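Local coordinates for protein poly A polymerase (Aquifex aeolicus, PDB 4WBY) that adds the terminal adenosine to transfer RNAs that end in CC, using ATP and magnesium, to complete their 3' CCA end, at residues V43-F48 against K84-F89; H65-H70 against L80-L85; A27-G32 against I127-E132; G52-L57 against F89-R94. All coordinates share one frame; numbering follows the deposited sequence. Where two conformers were deposited one is given.

Interaction 1: V43-F48 against K84-F89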
loop_
_atom_site.group_PDB
_atom_site.type_symbol
_atom_site.label_atom_id
_atom_site.label_comp_id
_atom_site.label_asym_id
_atom_site.label_seq_id
_atom_site.Cartn_x
_atom_site.Cartn_y
_atom_site.Cartn_z
ATOM N N VAL A 43 -16.617 -0.902 -4.001
ATOM C CA VAL A 43 -15.651 -0.691 -5.073
ATOM C C VAL A 43 -16.053 0.470 -5.986
ATOM O O VAL A 43 -17.188 0.540 -6.467
ATOM C CB VAL A 43 -15.475 -1.970 -5.913
ATOM C CG1 VAL A 43 -14.748 -3.030 -5.113
ATOM C CG2 VAL A 43 -16.817 -2.501 -6.313
ATOM N N TRP A 44 -15.119 1.389 -6.212
ATOM C CA TRP A 44 -15.381 2.525 -7.090
ATOM C C TRP A 44 -14.473 2.556 -8.301
ATOM O O TRP A 44 -14.675 3.366 -9.207
ATOM C CB TRP A 44 -15.258 3.836 -6.313
ATOM C CG TRP A 44 -16.350 3.968 -5.320
ATOM C CD1 TRP A 44 -16.284 3.700 -3.982
ATOM C CD2 TRP A 44 -17.703 4.342 -5.591
ATOM N NE1 TRP A 44 -17.513 3.907 -3.401
ATOM C CE2 TRP A 44 -18.400 4.304 -4.368
ATOM C CE3 TRP A 44 -18.390 4.722 -6.749
ATOM C CZ2 TRP A 44 -19.753 4.624 -4.271
ATOM C CZ3 TRP A 44 -19.731 5.042 -6.651
ATOM C CH2 TRP A 44 -20.398 4.994 -5.421
ATOM N N ASP A 45 -13.478 1.675 -8.307
ATOM C CA ASP A 45 -12.549 1.540 -9.416
ATOM C C ASP A 45 -12.842 0.210 -10.087
ATOM O O ASP A 45 -12.578 -0.847 -9.515
ATOM C CB ASP A 45 -11.092 1.601 -8.933
ATOM C CG ASP A 45 -10.682 2.980 -8.423
ATOM O OD1 ASP A 45 -11.555 3.846 -8.202
ATOM O OD2 ASP A 45 -9.469 3.195 -8.226
ATOM N N VAL A 46 -13.418 0.257 -11.282
ATOM C CA VAL A 46 -13.842 -0.952 -11.962
ATOM C C VAL A 46 -13.026 -1.183 -13.222
ATOM O O VAL A 46 -12.905 -0.285 -14.066
ATOM C CB VAL A 46 -15.341 -0.890 -12.325
ATOM C CG1 VAL A 46 -15.840 -2.232 -12.866
ATOM C CG2 VAL A 46 -16.164 -0.468 -11.117
ATOM N N ASP A 47 -12.476 -2.393 -13.337
ATOM C CA ASP A 47 -11.668 -2.789 -14.486
ATOM C C ASP A 47 -12.439 -3.753 -15.370
ATOM O O ASP A 47 -12.990 -4.746 -14.883
ATOM C CB ASP A 47 -10.359 -3.440 -14.033
ATOM C CG ASP A 47 -9.523 -2.528 -13.164
ATOM O OD1 ASP A 47 -9.607 -1.292 -13.335
ATOM O OD2 ASP A 47 -8.775 -3.057 -12.308
ATOM N N PHE A 48 -12.497 -3.441 -16.660
ATOM C CA PHE A 48 -13.134 -4.307 -17.648
ATOM C C PHE A 48 -12.127 -4.870 -18.624
ATOM O O PHE A 48 -11.177 -4.182 -19.007
ATOM C CB PHE A 48 -14.188 -3.553 -18.467
ATOM C CG PHE A 48 -15.396 -3.128 -17.698
ATOM C CD1 PHE A 48 -15.426 -1.905 -17.048
ATOM C CD2 PHE A 48 -16.536 -3.924 -17.679
ATOM C CE1 PHE A 48 -16.558 -1.491 -16.357
ATOM C CE2 PHE A 48 -17.671 -3.510 -16.993
ATOM C CZ PHE A 48 -17.682 -2.290 -16.337
ATOM N N LYS A 84 -18.571 9.050 -9.562
ATOM C CA LYS A 84 -17.543 8.571 -8.641
ATOM C C LYS A 84 -16.808 7.323 -9.139
ATOM O O LYS A 84 -15.853 6.859 -8.502
ATOM C CB LYS A 84 -18.172 8.283 -7.275
ATOM C CG LYS A 84 -18.720 9.516 -6.580
ATOM C CD LYS A 84 -17.591 10.423 -6.128
ATOM C CE LYS A 84 -18.120 11.654 -5.404
ATOM N NZ LYS A 84 -17.014 12.488 -4.864
ATOM N N LEU A 85 -17.251 6.771 -10.263
ATOM C CA LEU A 85 -16.665 5.540 -10.803
ATOM C C LEU A 85 -15.469 5.782 -11.716
ATOM O O LEU A 85 -15.592 6.448 -12.742
ATOM C CB LEU A 85 -17.709 4.756 -11.591
ATOM C CG LEU A 85 -18.823 4.103 -10.794
ATOM C CD1 LEU A 85 -19.868 3.575 -11.769
ATOM C CD2 LEU A 85 -18.262 2.976 -9.942
ATOM N N LYS A 86 -14.326 5.212 -11.363
ATOM C CA LYS A 86 -13.162 5.240 -12.242
ATOM C C LYS A 86 -13.126 3.938 -13.018
ATOM O O LYS A 86 -13.058 2.858 -12.421
ATOM C CB LYS A 86 -11.869 5.436 -11.448
ATOM C CG LYS A 86 -11.798 6.800 -10.785
ATOM C CD LYS A 86 -10.509 6.971 -9.994
ATOM C CE LYS A 86 -9.294 6.918 -10.906
ATOM N NZ LYS A 86 -8.027 7.202 -10.174
ATOM N N LEU A 87 -13.182 4.046 -14.341
ATOM C CA LEU A 87 -13.286 2.887 -15.211
ATOM C C LEU A 87 -12.039 2.680 -16.062
ATOM O O LEU A 87 -11.479 3.627 -16.623
ATOM C CB LEU A 87 -14.507 3.024 -16.124
ATOM C CG LEU A 87 -15.830 3.357 -15.435
ATOM C CD1 LEU A 87 -16.894 3.625 -16.488
ATOM C CD2 LEU A 87 -16.265 2.248 -14.477
ATOM N N GLU A 88 -11.615 1.428 -16.166
ATOM C CA GLU A 88 -10.570 1.045 -17.099
ATOM C C GLU A 88 -11.117 -0.021 -18.033
ATOM O O GLU A 88 -11.792 -0.948 -17.586
ATOM C CB GLU A 88 -9.339 0.513 -16.371
ATOM C CG GLU A 88 -8.324 -0.097 -17.319
ATOM C CD GLU A 88 -7.213 -0.822 -16.599
ATOM O OE1 GLU A 88 -6.422 -0.143 -15.913
ATOM O OE2 GLU A 88 -7.131 -2.067 -16.719
ATOM N N PHE A 89 -10.821 0.118 -19.323
ATOM C CA PHE A 89 -11.182 -0.868 -20.330
ATOM C C PHE A 89 -9.919 -1.359 -21.014
ATOM O O PHE A 89 -9.148 -0.558 -21.535
ATOM C CB PHE A 89 -12.147 -0.270 -21.359
ATOM C CG PHE A 89 -13.489 0.040 -20.795
ATOM C CD1 PHE A 89 -13.721 1.239 -20.141
ATOM C CD2 PHE A 89 -14.518 -0.881 -20.885
ATOM C CE1 PHE A 89 -14.959 1.511 -19.602
ATOM C CE2 PHE A 89 -15.755 -0.615 -20.341
ATOM C CZ PHE A 89 -15.977 0.582 -19.708
HETATM O O HOH W 1 -13.311 6.349 -8.056
HETATM O O HOH W 2 -8.011 5.248 -7.657
HETATM O O HOH W 3 -10.449 1.385 -12.607
HETATM O O HOH W 4 -7.479 0.054 -12.901
HETATM O O HOH W 5 -8.924 -4.081 -17.166
#
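Phe-48 and Phe-89 lie side by side where two parallel strands of the nucleotidyltransferase head pair. Their rings are nearly parallel, 4° apart, but slid so that they barely overlap, and Phe-48 CD1 sits 3.6 Å from Phe-89 CE2, over one face of the Phe-89 ring. On the same face of the sheet Leu-87 CD2 touches Val-46 CB (3.9 Å) and lies at the edge of the Phe-48 ring; branched and aromatic residues suit this dry side. Four backbone bonds hold the register, from Lys-86 N to Trp-44 O through to Phe-48 N to Glu-88 O (2.8 Å). The other face is polar and hydrated. Asp-45 and Asp-47, the inferred magnesium ligands, both point there, with Val-46 between them turned to the apolar side. One water joins Asp-45 OD2 to Lys-86 NZ. Glu-88 has CG anti to its backbone N (chi1 171°) and runs on extended, its carboxylate stacked on that of Asp-47; a water bridges Asp-47 OD1 and Glu-88 OE1, which His-79 also bonds. Trp-44 CE3 meets Lys-84 CB and Leu-85 CD2, while its NE1 bonds Glu-42. Helices 7-22 and 54-65 cover the apolar face, and strand 77-82 flanks strand 85-91.

Interaction 2: H65-H70 against L80-L85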
loop_
_atom_site.group_PDB
_atom_site.type_symbol
_atom_site.label_atom_id
_atom_site.label_comp_id
_atom_site.label_asym_id
_atom_site.label_seq_id
_atom_site.Cartn_x
_atom_site.Cartn_y
_atom_site.Cartn_z
ATOM N N HIS A 65 -21.976 9.450 -22.074
ATOM C CA HIS A 65 -22.005 10.091 -20.761
ATOM C C HIS A 65 -21.400 11.494 -20.743
ATOM O O HIS A 65 -21.396 12.153 -19.704
ATOM C CB HIS A 65 -21.311 9.192 -19.739
ATOM C CG HIS A 65 -22.149 8.022 -19.344
ATOM N ND1 HIS A 65 -22.989 8.050 -18.252
ATOM C CD2 HIS A 65 -22.332 6.812 -19.931
ATOM C CE1 HIS A 65 -23.626 6.895 -18.162
ATOM N NE2 HIS A 65 -23.250 6.131 -19.173
ATOM N N GLY A 66 -20.924 11.959 -21.896
ATOM C CA GLY A 66 -20.338 13.285 -21.996
ATOM C C GLY A 66 -19.082 13.475 -21.162
ATOM O O GLY A 66 -18.858 14.567 -20.626
ATOM N N VAL A 67 -18.254 12.434 -21.047
ATOM C CA VAL A 67 -17.012 12.552 -20.276
ATOM C C VAL A 67 -15.769 12.394 -21.140
ATOM O O VAL A 67 -15.810 11.776 -22.206
ATOM C CB VAL A 67 -16.941 11.516 -19.117
ATOM C CG1 VAL A 67 -18.083 11.746 -18.131
ATOM C CG2 VAL A 67 -16.921 10.070 -19.646
ATOM N N ASN A 68 -14.657 12.945 -20.656
ATOM C CA ASN A 68 -13.365 12.766 -21.303
ATOM C C ASN A 68 -12.952 11.301 -21.214
ATOM O O ASN A 68 -13.338 10.584 -20.279
ATOM C CB ASN A 68 -12.305 13.670 -20.657
ATOM C CG ASN A 68 -11.047 13.830 -21.517
ATOM O OD1 ASN A 68 -11.085 13.673 -22.734
ATOM N ND2 ASN A 68 -9.921 14.143 -20.871
ATOM N N VAL A 69 -12.186 10.854 -22.200
ATOM C CA VAL A 69 -11.622 9.515 -22.168
ATOM C C VAL A 69 -10.141 9.603 -22.544
ATOM O O VAL A 69 -9.736 10.453 -23.350
ATOM C CB VAL A 69 -12.408 8.547 -23.099
ATOM C CG1 VAL A 69 -12.546 9.125 -24.498
ATOM C CG2 VAL A 69 -11.767 7.164 -23.123
ATOM N N HIS A 70 -9.336 8.767 -21.895
ATOM C CA HIS A 70 -7.900 8.693 -22.128
ATOM C C HIS A 70 -7.527 7.386 -22.790
ATOM O O HIS A 70 -7.446 6.367 -22.111
ATOM C CB HIS A 70 -7.124 8.774 -20.809
ATOM C CG HIS A 70 -6.995 10.150 -20.237
ATOM N ND1 HIS A 70 -6.435 10.377 -18.998
ATOM C CD2 HIS A 70 -7.324 11.366 -20.731
ATOM C CE1 HIS A 70 -6.435 11.675 -18.750
ATOM N NE2 HIS A 70 -6.972 12.296 -19.784
ATOM N N LEU A 80 -11.624 6.270 -18.153
ATOM C CA LEU A 80 -12.557 7.385 -18.021
ATOM C C LEU A 80 -13.203 7.333 -16.648
ATOM O O LEU A 80 -13.113 6.327 -15.942
ATOM C CB LEU A 80 -13.624 7.363 -19.123
ATOM C CG LEU A 80 -14.484 6.104 -19.175
ATOM C CD1 LEU A 80 -15.916 6.416 -19.579
ATOM C CD2 LEU A 80 -13.880 5.109 -20.151
ATOM N N LYS A 81 -13.823 8.437 -16.259
ATOM C CA LYS A 81 -14.494 8.530 -14.978
ATOM C C LYS A 81 -15.932 8.963 -15.224
ATOM O O LYS A 81 -16.180 9.891 -15.988
ATOM C CB LYS A 81 -13.774 9.523 -14.060
ATOM C CG LYS A 81 -14.297 9.538 -12.626
ATOM C CD LYS A 81 -13.449 10.421 -11.715
ATOM C CE LYS A 81 -13.946 10.367 -10.274
ATOM N NZ LYS A 81 -13.093 11.162 -9.342
ATOM N N ILE A 82 -16.876 8.277 -14.593
ATOM C CA ILE A 82 -18.275 8.660 -14.663
ATOM C C ILE A 82 -18.777 8.809 -13.229
ATOM O O ILE A 82 -18.851 7.832 -12.486
ATOM C CB ILE A 82 -19.128 7.625 -15.433
ATOM C CG1 ILE A 82 -18.661 7.521 -16.886
ATOM C CG2 ILE A 82 -20.595 8.034 -15.406
ATOM C CD1 ILE A 82 -19.344 6.411 -17.675
ATOM N N GLY A 83 -19.101 10.036 -12.839
ATOM C CA GLY A 83 -19.433 10.312 -11.452
ATOM C C GLY A 83 -18.276 9.863 -10.572
ATOM O O GLY A 83 -17.129 10.219 -10.820
ATOM N N LYS A 84 -18.571 9.050 -9.562
ATOM C CA LYS A 84 -17.543 8.571 -8.641
ATOM C C LYS A 84 -16.808 7.323 -9.139
ATOM O O LYS A 84 -15.853 6.859 -8.502
ATOM C CB LYS A 84 -18.172 8.283 -7.275
ATOM C CG LYS A 84 -18.720 9.516 -6.580
ATOM C CD LYS A 84 -17.591 10.423 -6.128
ATOM C CE LYS A 84 -18.120 11.654 -5.404
ATOM N NZ LYS A 84 -17.014 12.488 -4.864
ATOM N N LEU A 85 -17.251 6.771 -10.263
ATOM C CA LEU A 85 -16.665 5.540 -10.803
ATOM C C LEU A 85 -15.469 5.782 -11.716
ATOM O O LEU A 85 -15.592 6.448 -12.742
ATOM C CB LEU A 85 -17.709 4.756 -11.591
ATOM C CG LEU A 85 -18.823 4.103 -10.794
ATOM C CD1 LEU A 85 -19.868 3.575 -11.769
ATOM C CD2 LEU A 85 -18.262 2.976 -9.942
HETATM O O HOH W 6 -13.300 10.915 -17.656
#
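Val-67 and Val-69 approach Leu-80 and Ile-82 where helix 54-65 gives way to the first strand of a beta hairpin, 69-72 with 77-82, at the border of the head-domain sheet. The helix finishes in a Schellman motif whose Gly-66 has positive phi (63°), a conformation that glycine adopts easily. The backbones then draw together, from 6.9 Å between the CA atoms of Val-67 and Ile-82 to 4.8 Å between those of Val-69 and Leu-80. At its far end strand 77-82 enters a type II' turn from Ile-82 to Leu-85, with Gly-83 where positive phi suits glycine, closed by two backbone bonds between Ile-82 and Leu-85.

Apolar side chains do most of the joining. Ile-82 puts CD1 over one face of the His-65 imidazole, 3.8 Å from the ring centroid and 19° off its normal, a CH-pi contact displaced toward the rim, and its CG2 lies by ND1. Glu-15 of helix 7-22 bonds NE2 and helps to fix the ring. An alanine at His-65 would probably leave the Ile-82 methyl without its flat partner and Glu-15 without its imidazole mate. Leu-80 CG stands between its backbone N and carbonyl carbon (chi1 59°), with CD1 3.8 Å from Val-67 CG2 and CD2 near Val-69 CG2; Ala-58 and Ala-62 of the helix lie against it. Beta-branched valine fits the extended chain here. Where the strands are still apart, one water accepts a hydrogen bond from Lys-81 N and donates one to Asn-68 O, 2.6 Å away.

Interaction 3: A27-G32 against I127-E132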
loop_
_atom_site.group_PDB
_atom_site.type_symbol
_atom_site.label_atom_id
_atom_site.label_comp_id
_atom_site.label_asym_id
_atom_site.label_seq_id
_atom_site.Cartn_x
_atom_site.Cartn_y
_atom_site.Cartn_z
ATOM N N ALA A 27 -17.699 -8.309 -22.989
ATOM C CA ALA A 27 -17.021 -7.558 -21.941
ATOM C C ALA A 27 -17.243 -8.188 -20.576
ATOM O O ALA A 27 -18.289 -8.805 -20.319
ATOM C CB ALA A 27 -17.495 -6.103 -21.929
ATOM N N TYR A 28 -16.271 -7.983 -19.694
ATOM C CA TYR A 28 -16.228 -8.626 -18.385
ATOM C C TYR A 28 -15.597 -7.706 -17.357
ATOM O O TYR A 28 -14.639 -7.012 -17.656
ATOM C CB TYR A 28 -15.411 -9.929 -18.439
ATOM C CG TYR A 28 -15.754 -10.832 -19.594
ATOM C CD1 TYR A 28 -16.659 -11.880 -19.442
ATOM C CD2 TYR A 28 -15.184 -10.629 -20.845
ATOM C CE1 TYR A 28 -16.980 -12.701 -20.511
ATOM C CE2 TYR A 28 -15.490 -11.439 -21.905
ATOM C CZ TYR A 28 -16.375 -12.479 -21.738
ATOM O OH TYR A 28 -16.659 -13.274 -22.821
ATOM N N ILE A 29 -16.122 -7.710 -16.138
ATOM C CA ILE A 29 -15.406 -7.108 -15.015
ATOM C C ILE A 29 -14.347 -8.122 -14.596
ATOM O O ILE A 29 -14.638 -9.314 -14.552
ATOM C CB ILE A 29 -16.346 -6.781 -13.846
ATOM C CG1 ILE A 29 -17.403 -5.778 -14.291
ATOM C CG2 ILE A 29 -15.563 -6.233 -12.658
ATOM C CD1 ILE A 29 -18.564 -5.652 -13.325
ATOM N N VAL A 30 -13.117 -7.680 -14.326
ATOM C CA VAL A 30 -12.022 -8.635 -14.095
ATOM C C VAL A 30 -11.111 -8.300 -12.916
ATOM O O VAL A 30 -10.941 -7.137 -12.556
ATOM C CB VAL A 30 -11.094 -8.766 -15.320
ATOM C CG1 VAL A 30 -11.864 -9.219 -16.552
ATOM C CG2 VAL A 30 -10.365 -7.455 -15.570
ATOM N N GLY A 31 -10.541 -9.346 -12.320
ATOM C CA GLY A 31 -9.341 -9.231 -11.515
ATOM C C GLY A 31 -9.546 -8.883 -10.062
ATOM O O GLY A 31 -10.455 -9.400 -9.410
ATOM N N GLY A 32 -8.705 -7.986 -9.561
ATOM C CA GLY A 32 -8.772 -7.564 -8.171
ATOM C C GLY A 32 -10.132 -6.992 -7.807
ATOM O O GLY A 32 -10.592 -7.138 -6.681
ATOM N N ILE A 127 -16.443 -11.328 -14.024
ATOM C CA ILE A 127 -17.895 -11.316 -14.005
ATOM C C ILE A 127 -18.383 -10.909 -15.381
ATOM O O ILE A 127 -18.034 -9.831 -15.872
ATOM C CB ILE A 127 -18.455 -10.336 -12.949
ATOM C CG1 ILE A 127 -17.954 -10.716 -11.553
ATOM C CG2 ILE A 127 -19.987 -10.326 -12.987
ATOM C CD1 ILE A 127 -18.103 -9.609 -10.520
ATOM N N SER A 128 -19.185 -11.758 -16.016
ATOM C CA SER A 128 -19.757 -11.381 -17.302
ATOM C C SER A 128 -20.752 -10.237 -17.141
ATOM O O SER A 128 -21.610 -10.281 -16.265
ATOM C CB SER A 128 -20.468 -12.565 -17.954
ATOM O OG SER A 128 -21.084 -12.133 -19.156
ATOM N N VAL A 129 -20.657 -9.223 -17.996
ATOM C CA VAL A 129 -21.707 -8.221 -18.039
ATOM C C VAL A 129 -22.453 -8.337 -19.363
ATOM O O VAL A 129 -23.187 -7.439 -19.770
ATOM C CB VAL A 129 -21.155 -6.792 -17.820
ATOM C CG1 VAL A 129 -20.530 -6.705 -16.421
ATOM C CG2 VAL A 129 -20.163 -6.384 -18.917
ATOM N N ASN A 130 -22.281 -9.472 -20.026
ATOM C CA ASN A 130 -22.913 -9.672 -21.321
ATOM C C ASN A 130 -24.384 -10.024 -21.213
ATOM O O ASN A 130 -24.852 -10.454 -20.163
ATOM C CB ASN A 130 -22.143 -10.733 -22.098
ATOM C CG ASN A 130 -20.716 -10.325 -22.298
ATOM O OD1 ASN A 130 -20.440 -9.386 -23.050
ATOM N ND2 ASN A 130 -19.797 -10.977 -21.578
ATOM N N LEU A 131 -25.110 -9.817 -22.309
ATOM C CA LEU A 131 -26.563 -9.863 -22.259
ATOM C C LEU A 131 -27.113 -11.225 -21.871
ATOM O O LEU A 131 -28.120 -11.304 -21.179
ATOM C CB LEU A 131 -27.170 -9.454 -23.607
ATOM C CG LEU A 131 -26.918 -8.015 -24.061
ATOM C CD1 LEU A 131 -27.625 -7.759 -25.382
ATOM C CD2 LEU A 131 -27.380 -7.008 -23.007
ATOM N N GLU A 132 -26.459 -12.298 -22.306
ATOM C CA GLU A 132 -27.089 -13.612 -22.176
ATOM C C GLU A 132 -26.729 -14.333 -20.880
ATOM O O GLU A 132 -27.383 -15.311 -20.515
ATOM C CB GLU A 132 -26.739 -14.491 -23.376
ATOM C CG GLU A 132 -25.494 -15.332 -23.214
ATOM C CD GLU A 132 -24.214 -14.548 -23.408
ATOM O OE1 GLU A 132 -24.283 -13.359 -23.801
ATOM O OE2 GLU A 132 -23.132 -15.131 -23.162
#
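Asn-130 reaches across to Ala-27 and Tyr-28 just beyond the antiparallel pairing of strands 26-30 and 126-128 in the head-domain sheet. Its CB points toward strand 26-30, and a chi1 of -59° sets CG anti to its own carbonyl carbon, 3.5 Å from Ala-27 O. OD1 accepts from Ala-27 N at 2.9 Å, in the carbonyl plane and on a lone pair, with an N-H...O angle of 164°. ND2 donates to Ser-128 OG, tilted somewhat out of the amide plane, and also lies over one face of the Tyr-28 ring, 3.5 Å from CE1, with ring and amide planes 73° apart. Ser-128 OG in turn accepts from Asn-130 N, an ST turn, and bonds Asp-133. A leucine in place of Asn-130 would probably leave Ala-27 N without its acceptor and Ser-128 OG without one of its donors.

The strands themselves are tied by Ile-29 N to Ile-127 O and by Ile-127 N to Ile-29 O (2.8 Å), the hydrogen-bonded pair; Val-129 N adds a weak bond to Ala-27 O. On the side facing helices 7-22 and 32-38, Ile-29 CD1 meets Val-129 CG1 at 3.8 Å and Ala-27 CB meets Val-129 CG2. The small alanine lets that valine come close, while the branched isoleucines suit the buried strands. The Tyr-28 hydroxyl finds Glu-51 and Arg-26. Asparagine suits its buried place because one amide offers both an acceptor and a donor: OD1 takes up the N-H of Ala-27 beyond the last bridge, while the ND2 bond to Ser-128 OG holds the amide's rotation.

Interaction 4: G52-L57 against F89-R94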
loop_
_atom_site.group_PDB
_atom_site.type_symbol
_atom_site.label_atom_id
_atom_site.label_comp_id
_atom_site.label_asym_id
_atom_site.label_seq_id
_atom_site.Cartn_x
_atom_site.Cartn_y
_atom_site.Cartn_z
ATOM N N GLY A 52 -12.075 -7.855 -27.952
ATOM C CA GLY A 52 -12.262 -6.920 -29.042
ATOM C C GLY A 52 -11.702 -5.557 -28.679
ATOM O O GLY A 52 -10.946 -5.425 -27.720
ATOM N N ASN A 53 -12.075 -4.538 -29.446
ATOM C CA ASN A 53 -11.478 -3.218 -29.293
ATOM C C ASN A 53 -12.007 -2.448 -28.078
ATOM O O ASN A 53 -13.025 -1.753 -28.160
ATOM C CB ASN A 53 -11.694 -2.406 -30.571
ATOM C CG ASN A 53 -10.803 -1.183 -30.639
ATOM O OD1 ASN A 53 -10.500 -0.568 -29.618
ATOM N ND2 ASN A 53 -10.374 -0.824 -31.844
ATOM N N ALA A 54 -11.293 -2.569 -26.962
ATOM C CA ALA A 54 -11.680 -1.921 -25.709
ATOM C C ALA A 54 -11.715 -0.402 -25.814
ATOM O O ALA A 54 -12.552 0.252 -25.199
ATOM C CB ALA A 54 -10.736 -2.329 -24.603
ATOM N N ILE A 55 -10.795 0.161 -26.579
ATOM C CA ILE A 55 -10.746 1.609 -26.718
ATOM C C ILE A 55 -12.005 2.133 -27.404
ATOM O O ILE A 55 -12.580 3.134 -26.975
ATOM C CB ILE A 55 -9.490 2.046 -27.482
ATOM C CG1 ILE A 55 -8.255 1.713 -26.638
ATOM C CG2 ILE A 55 -9.533 3.540 -27.805
ATOM C CD1 ILE A 55 -6.923 2.021 -27.305
ATOM N N GLU A 56 -12.469 1.450 -28.443
ATOM C CA GLU A 56 -13.661 1.931 -29.124
ATOM C C GLU A 56 -14.904 1.762 -28.247
ATOM O O GLU A 56 -15.802 2.602 -28.279
ATOM C CB GLU A 56 -13.831 1.241 -30.477
ATOM C CG GLU A 56 -12.820 1.723 -31.525
ATOM C CD GLU A 56 -12.791 3.248 -31.701
ATOM O OE1 GLU A 56 -13.869 3.869 -31.838
ATOM O OE2 GLU A 56 -11.682 3.828 -31.708
ATOM N N LEU A 57 -14.951 0.707 -27.438
ATOM C CA LEU A 57 -16.072 0.550 -26.517
ATOM C C LEU A 57 -16.067 1.696 -25.492
ATOM O O LEU A 57 -17.099 2.321 -25.231
ATOM C CB LEU A 57 -16.019 -0.814 -25.812
ATOM C CG LEU A 57 -17.266 -1.217 -25.018
ATOM C CD1 LEU A 57 -17.319 -2.719 -24.896
ATOM C CD2 LEU A 57 -17.306 -0.600 -23.630
ATOM N N PHE A 89 -10.821 0.118 -19.323
ATOM C CA PHE A 89 -11.182 -0.868 -20.330
ATOM C C PHE A 89 -9.919 -1.359 -21.014
ATOM O O PHE A 89 -9.148 -0.558 -21.535
ATOM C CB PHE A 89 -12.147 -0.270 -21.359
ATOM C CG PHE A 89 -13.489 0.040 -20.795
ATOM C CD1 PHE A 89 -13.721 1.239 -20.141
ATOM C CD2 PHE A 89 -14.518 -0.881 -20.885
ATOM C CE1 PHE A 89 -14.959 1.511 -19.602
ATOM C CE2 PHE A 89 -15.755 -0.615 -20.341
ATOM C CZ PHE A 89 -15.977 0.582 -19.708
ATOM N N ALA A 90 -9.707 -2.667 -21.006
ATOM C CA ALA A 90 -8.510 -3.250 -21.594
ATOM C C ALA A 90 -8.884 -4.330 -22.586
ATOM O O ALA A 90 -9.819 -5.085 -22.370
ATOM C CB ALA A 90 -7.586 -3.821 -20.513
ATOM N N THR A 91 -8.161 -4.373 -23.691
ATOM C CA THR A 91 -8.321 -5.429 -24.673
ATOM C C THR A 91 -7.737 -6.724 -24.106
ATOM O O THR A 91 -6.639 -6.717 -23.549
ATOM C CB THR A 91 -7.627 -5.040 -25.996
ATOM O OG1 THR A 91 -8.203 -3.824 -26.498
ATOM C CG2 THR A 91 -7.765 -6.136 -27.042
ATOM N N ALA A 92 -8.469 -7.828 -24.232
ATOM C CA ALA A 92 -7.956 -9.139 -23.803
ATOM C C ALA A 92 -6.629 -9.437 -24.482
ATOM O O ALA A 92 -6.517 -9.289 -25.693
ATOM C CB ALA A 92 -8.964 -10.243 -24.123
ATOM N N ARG A 93 -5.624 -9.852 -23.712
ATOM C CA ARG A 93 -4.317 -10.159 -24.292
ATOM C C ARG A 93 -3.681 -11.387 -23.652
ATOM O O ARG A 93 -3.882 -11.655 -22.473
ATOM C CB ARG A 93 -3.379 -8.956 -24.165
ATOM C CG ARG A 93 -3.203 -8.440 -22.747
ATOM C CD ARG A 93 -2.186 -7.311 -22.699
ATOM N NE ARG A 93 -2.057 -6.735 -21.362
ATOM C CZ ARG A 93 -1.203 -7.166 -20.439
ATOM N NH1 ARG A 93 -0.394 -8.185 -20.702
ATOM N NH2 ARG A 93 -1.158 -6.576 -19.252
ATOM N N ARG A 94 -2.914 -12.136 -24.438
ATOM C CA ARG A 94 -2.326 -13.373 -23.942
ATOM C C ARG A 94 -0.954 -13.128 -23.325
ATOM O O ARG A 94 -0.371 -14.030 -22.725
ATOM C CB ARG A 94 -2.232 -14.412 -25.064
ATOM C CG ARG A 94 -1.524 -13.939 -26.313
ATOM C CD ARG A 94 -1.378 -15.076 -27.309
ATOM N NE ARG A 94 -2.665 -15.689 -27.632
ATOM C CZ ARG A 94 -3.462 -15.270 -28.610
ATOM N NH1 ARG A 94 -3.102 -14.240 -29.359
ATOM N NH2 ARG A 94 -4.617 -15.881 -28.839
HETATM O O HOH W 7 -9.123 -8.996 -27.546
#
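The N-terminus of helix 54-65 packs on the end of strand 85-91, in the head-domain sheet, through Ala-54, Leu-57 and Thr-91. Asn-53 is the N-cap: its OD1 accepts from Glu-56 N at 3.1 Å, with the donor standing well above the carbonyl plane, and so serves an amide in the first turn. Gly-52, before it, has backbone angles at which a CB would be jammed against the preceding carbonyl oxygen, hence glycine. Ala-54 turns its methyl onto the strand backbone, CB lying 3.4 Å from Ala-90 C; a short side chain is what allows so close an approach. One turn on, Leu-57 has CG anti to its backbone N (chi1 -169°), and its CD2 touches Phe-89 CE2 at 3.6 Å, the two side chains crossing at about a right angle. Leu-57 also meets Val-16, Ile-19 and Ala-20 of helix 7-22, so it fills the seam between the helices and the sheet. Thr-91 suits a strand end because it has both a methyl and a hydroxyl to offer. Its OG1 is bonded to Gly-76 O and also takes a weak bond from Ala-54 N, 3.4 Å long, while its CG2 lies 3.3 Å from Gly-52 O.

Overall arrangement
All four contacts belong to one mixed sheet of the head domain and its helices. Interaction 1 lies in the middle and touches the other three. Leu-87 N reaches Leu-80 O of interaction 2 at 2.8 Å, Asp-47 O reaches Val-30 N of interaction 3 at 3.0 Å, and Phe-48 O meets Ala-90 N of interaction 4 at 2.9 Å. Phe-89 is common to interactions 1 and 4, and its CE1 packs on Leu-80 CD2 of interaction 2. The inferred magnesium ligands stand in interaction 1, the Asp-47 side chain about 4 Å from that of ATP-binding Val-33. Interaction 3 runs on into ATP-binding Gly-32. It touches neither interaction 2, centres 19 Å apart, nor interaction 4, nearest atoms about 5 Å apart.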